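Side-chain contacts in aspartate aminotransferase, mitochondrial (Trypanosoma brucei brucei, PDB 4W5K), which probably catalyses the pyridoxal-phosphate-dependent transfer of an amino group from L-aspartate to 2-oxoglutarate: residues A75-F80 and A85-G90; E162-A167 and S171-H176. The protein carries 1 engineered substitution. All blocks are in the same frame, centred on the assembly; numbering follows the deposited sequence.

Contact 1. Residues A75-F80 and A85-G90; sequences AQKLCF and AALRDG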
# COMPACT_ATOMS: atom_id res chain seq x y z
N ALA A 75 0.86 -15.23 10.16
CA ALA A 75 0.95 -14.00 10.96
C ALA A 75 0.13 -14.14 12.25
O ALA A 75 0.62 -13.79 13.33
CB ALA A 75 0.47 -12.80 10.18
N GLN A 76 -1.10 -14.64 12.12
CA GLN A 76 -1.92 -14.93 13.30
C GLN A 76 -1.21 -15.84 14.30
O GLN A 76 -1.19 -15.57 15.51
CB GLN A 76 -3.22 -15.61 12.90
CG GLN A 76 -4.16 -14.74 12.11
CD GLN A 76 -5.39 -15.53 11.68
OE1 GLN A 76 -5.27 -16.68 11.26
NE2 GLN A 76 -6.57 -14.94 11.86
N LYS A 77 -0.68 -16.96 13.80
CA LYS A 77 -0.06 -17.95 14.67
C LYS A 77 1.20 -17.40 15.36
O LYS A 77 1.48 -17.73 16.53
CB LYS A 77 0.27 -19.22 13.89
CG LYS A 77 -0.98 -20.02 13.50
CD LYS A 77 -0.64 -21.39 12.91
CE LYS A 77 0.19 -21.27 11.65
NZ LYS A 77 0.32 -22.59 10.95
N LEU A 78 1.95 -16.56 14.64
CA LEU A 78 3.16 -15.96 15.20
C LEU A 78 2.79 -14.95 16.28
O LEU A 78 3.43 -14.89 17.34
CB LEU A 78 4.01 -15.28 14.10
CG LEU A 78 5.22 -14.48 14.61
CD1 LEU A 78 6.25 -15.40 15.25
CD2 LEU A 78 5.83 -13.66 13.48
N CYS A 79 1.72 -14.18 16.04
CA CYS A 79 1.28 -13.16 17.00
C CYS A 79 0.74 -13.80 18.28
O CYS A 79 1.18 -13.47 19.41
CB CYS A 79 0.20 -12.25 16.36
SG CYS A 79 -0.46 -11.01 17.54
N PHE A 80 -0.18 -14.76 18.13
CA PHE A 80 -0.96 -15.22 19.27
C PHE A 80 -0.46 -16.54 19.86
O PHE A 80 -0.85 -16.93 20.97
CB PHE A 80 -2.46 -15.32 18.87
CG PHE A 80 -3.08 -13.99 18.59
CD1 PHE A 80 -3.41 -13.13 19.64
CD2 PHE A 80 -3.32 -13.55 17.28
CE1 PHE A 80 -3.97 -11.90 19.41
CE2 PHE A 80 -3.88 -12.30 17.04
CZ PHE A 80 -4.21 -11.47 18.12
N ALA A 85 -6.84 -19.83 22.42
CA ALA A 85 -8.19 -20.31 22.22
C ALA A 85 -8.94 -19.48 21.18
O ALA A 85 -9.67 -20.02 20.35
CB ALA A 85 -8.95 -20.30 23.56
N ALA A 86 -8.73 -18.17 21.22
CA ALA A 86 -9.42 -17.25 20.32
C ALA A 86 -9.15 -17.62 18.87
O ALA A 86 -10.06 -17.63 18.03
CB ALA A 86 -8.99 -15.82 20.57
N LEU A 87 -7.89 -17.91 18.61
CA LEU A 87 -7.45 -18.30 17.28
C LEU A 87 -8.07 -19.64 16.89
O LEU A 87 -8.64 -19.77 15.81
CB LEU A 87 -5.93 -18.35 17.24
CG LEU A 87 -5.28 -18.29 15.87
CD1 LEU A 87 -5.91 -17.19 15.00
CD2 LEU A 87 -3.78 -18.06 16.03
N ARG A 88 -7.99 -20.61 17.80
CA ARG A 88 -8.59 -21.93 17.61
C ARG A 88 -10.07 -21.85 17.26
O ARG A 88 -10.55 -22.53 16.35
CB ARG A 88 -8.40 -22.79 18.87
N ASP A 89 -10.80 -20.99 17.97
CA ASP A 89 -12.24 -20.87 17.78
C ASP A 89 -12.64 -19.99 16.59
O ASP A 89 -13.82 -19.81 16.31
CB ASP A 89 -12.89 -20.33 19.06
CG ASP A 89 -12.63 -21.22 20.26
OD1 ASP A 89 -12.33 -22.42 20.07
OD2 ASP A 89 -12.73 -20.72 21.40
N GLY A 90 -11.65 -19.43 15.90
CA GLY A 90 -11.91 -18.64 14.71
C GLY A 90 -12.47 -17.27 15.01
O GLY A 90 -13.12 -16.66 14.16
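Phe80, in the last turn of helix 69-80, and Leu87, in the short helix 85-88, bring the two backbones within 7.5 Å of each other, CA to CA. Leu87 carries the contact with both of its methyls. CD1 lies 3.7 Å from Gln76 CD and almost equally far from OE1 and NE2 of that residue, so it sits above the plane of the amide rather than at its rim. The far end of this amide is held by a hydrogen bond from Gln76 NE2 to Ser94 OG on strand 92-97. The other methyl, CD2, rests on the helix backbone, 3.6 Å from Gln76 O and 4.0 Å from Lys77 CA. That carbonyl oxygen already accepts the intrahelical bond from Phe80 N. Phe80 CB stands 4.2 Å from Leu87 CD2. The phenylalanine ring meets His258 edge-to-face and receives Cys79 SG over the centre of one face. Gly90, with positive phi, closes the second helix in a Schellman motif just before strand 92-97. With methyls set against a flat amide and a helical backbone, cohesion between the helices is dispersive, while Gln76 NE2 and Gln76 O spend their hydrogen bonds on Ser94 and on the helix itself.

Contact 2. Residues E162-A167 and S171-H176; sequences ECLDKA and SVILVH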
# COMPACT_ATOMS: atom_id res chain seq x y z
N GLU A 162 -3.17 5.37 36.80
CA GLU A 162 -4.19 6.34 37.21
C GLU A 162 -4.89 6.94 36.00
O GLU A 162 -6.10 7.17 36.03
CB GLU A 162 -3.59 7.47 38.05
CG GLU A 162 -4.68 8.31 38.71
CD GLU A 162 -4.23 9.68 39.17
OE1 GLU A 162 -3.02 9.99 39.07
OE2 GLU A 162 -5.09 10.46 39.64
N CYS A 163 -4.13 7.23 34.95
CA CYS A 163 -4.72 7.78 33.73
C CYS A 163 -5.70 6.78 33.12
O CYS A 163 -6.80 7.16 32.70
CB CYS A 163 -3.64 8.15 32.71
SG CYS A 163 -2.77 9.70 33.13
N LEU A 164 -5.31 5.50 33.08
CA LEU A 164 -6.19 4.49 32.49
C LEU A 164 -7.43 4.30 33.37
O LEU A 164 -8.53 4.11 32.87
CB LEU A 164 -5.46 3.15 32.30
CG LEU A 164 -4.32 3.17 31.27
CD1 LEU A 164 -3.71 1.78 31.05
CD2 LEU A 164 -4.74 3.78 29.96
N ASP A 165 -7.26 4.39 34.69
CA ASP A 165 -8.40 4.22 35.57
C ASP A 165 -9.41 5.36 35.41
O ASP A 165 -10.62 5.14 35.54
CB ASP A 165 -7.95 4.14 37.03
CG ASP A 165 -9.06 3.69 37.94
OD1 ASP A 165 -9.65 2.62 37.67
OD2 ASP A 165 -9.36 4.41 38.91
N LYS A 166 -8.91 6.57 35.13
CA LYS A 166 -9.77 7.77 35.10
C LYS A 166 -10.39 8.03 33.71
O LYS A 166 -11.37 8.77 33.59
CB LYS A 166 -8.99 9.00 35.53
N ALA A 167 -9.80 7.43 32.68
CA ALA A 167 -10.34 7.55 31.32
C ALA A 167 -11.77 7.00 31.30
O ALA A 167 -12.08 6.04 32.00
CB ALA A 167 -9.44 6.78 30.33
N SER A 171 -12.88 3.39 26.63
CA SER A 171 -11.90 4.14 25.85
C SER A 171 -11.02 3.20 25.04
O SER A 171 -10.71 2.08 25.46
CB SER A 171 -11.04 5.03 26.76
OG SER A 171 -11.81 6.07 27.36
N VAL A 172 -10.60 3.65 23.86
CA VAL A 172 -9.61 2.90 23.09
C VAL A 172 -8.20 3.27 23.63
O VAL A 172 -7.87 4.46 23.75
CB VAL A 172 -9.73 3.18 21.59
CG1 VAL A 172 -8.66 2.41 20.81
CG2 VAL A 172 -11.15 2.81 21.12
N ILE A 173 -7.39 2.27 23.96
CA ILE A 173 -6.10 2.52 24.59
C ILE A 173 -4.99 1.94 23.74
O ILE A 173 -4.90 0.72 23.60
CB ILE A 173 -6.01 1.88 25.99
CG1 ILE A 173 -7.21 2.28 26.88
CG2 ILE A 173 -4.66 2.23 26.69
CD1 ILE A 173 -7.26 3.76 27.28
N LEU A 174 -4.19 2.82 23.15
CA LEU A 174 -3.04 2.45 22.32
C LEU A 174 -1.82 2.12 23.19
O LEU A 174 -1.42 2.95 23.99
CB LEU A 174 -2.70 3.60 21.38
CG LEU A 174 -1.58 3.41 20.36
CD1 LEU A 174 -1.98 2.30 19.39
CD2 LEU A 174 -1.38 4.73 19.62
N VAL A 175 -1.25 0.93 23.01
CA VAL A 175 -0.05 0.54 23.78
C VAL A 175 0.98 -0.06 22.84
O VAL A 175 0.62 -0.74 21.88
CB VAL A 175 -0.37 -0.47 24.92
CG1 VAL A 175 -1.32 0.14 25.97
CG2 VAL A 175 -0.91 -1.80 24.36
N HIS A 176 2.26 0.19 23.11
CA HIS A 176 3.34 -0.43 22.32
C HIS A 176 3.66 -1.79 22.97
O HIS A 176 3.87 -1.85 24.18
CB HIS A 176 4.61 0.43 22.30
CG HIS A 176 4.44 1.80 21.71
ND1 HIS A 176 5.40 2.38 20.91
CD2 HIS A 176 3.44 2.71 21.82
CE1 HIS A 176 5.00 3.59 20.55
NE2 HIS A 176 3.81 3.81 21.09
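Ser171 faces Ala167 where the chain comes back from helix 157-166 to the sheet, and their CA atoms are 6.6 Å apart. The contact is a light one, Ser171 OG standing 3.9 Å from Ala167 CB. The hydroxyl is hydrogen-bonded to Pro168 O in the connecting turn, which ties the beginning of the strand to the turn that precedes it. Val172 pairs through its backbone with Tyr122 of strand 120-124. Ile173 then carries the apolar part of the contact. Its CG2 and CD1 are 3.6 Å and 3.7 Å from one and the same methyl, Leu164 CD2. A bent second torsion (chi2 -68°) keeps CD1 on the side of CG2, and the two methyls together receive the leucine tip. The side chain of Leu164 sets off neither toward the strand nor away from it, but with CG beside the backbone N (chi1 -65°) its branched end comes closer. The same side chain also touches Val195 and Val198 of helix 189-201, so it lies between its own helix, helix 189-201 and the strand. Further on, Leu174 O is hydrogen-bonded to Tyr145 OH, and Val175 packs on Trp192. The strand finishes at His176, which touches the pyridoxal phosphate. Strands 141-149 and 172-176 run parallel, joined through short antiparallel strand 154-155 and then helix 157-166: a beta-alpha-beta crossover with a hairpin strand inserted, in the large domain of a fold-type I aminotransferase, with the cofactor at the C-terminal end of strand 172-176.

Both contacts close short connections, and both sit against the large mixed sheet, but at different places: their centres are 25 Å apart and their nearest atoms about 11 Å. Contact 1 joins two helices near the edge strand 92-97 and is only partly buried, which fits its mixture of methyls with an amide and a helix backbone. Contact 2 joins a helix to an inner strand, and all four of its touching residues are buried; aliphatic methyls meet there, beside a single serine. The two share no helix or strand. While contact 1 lies away from the annotated sites, the strand of contact 2 runs on into the cofactor pocket.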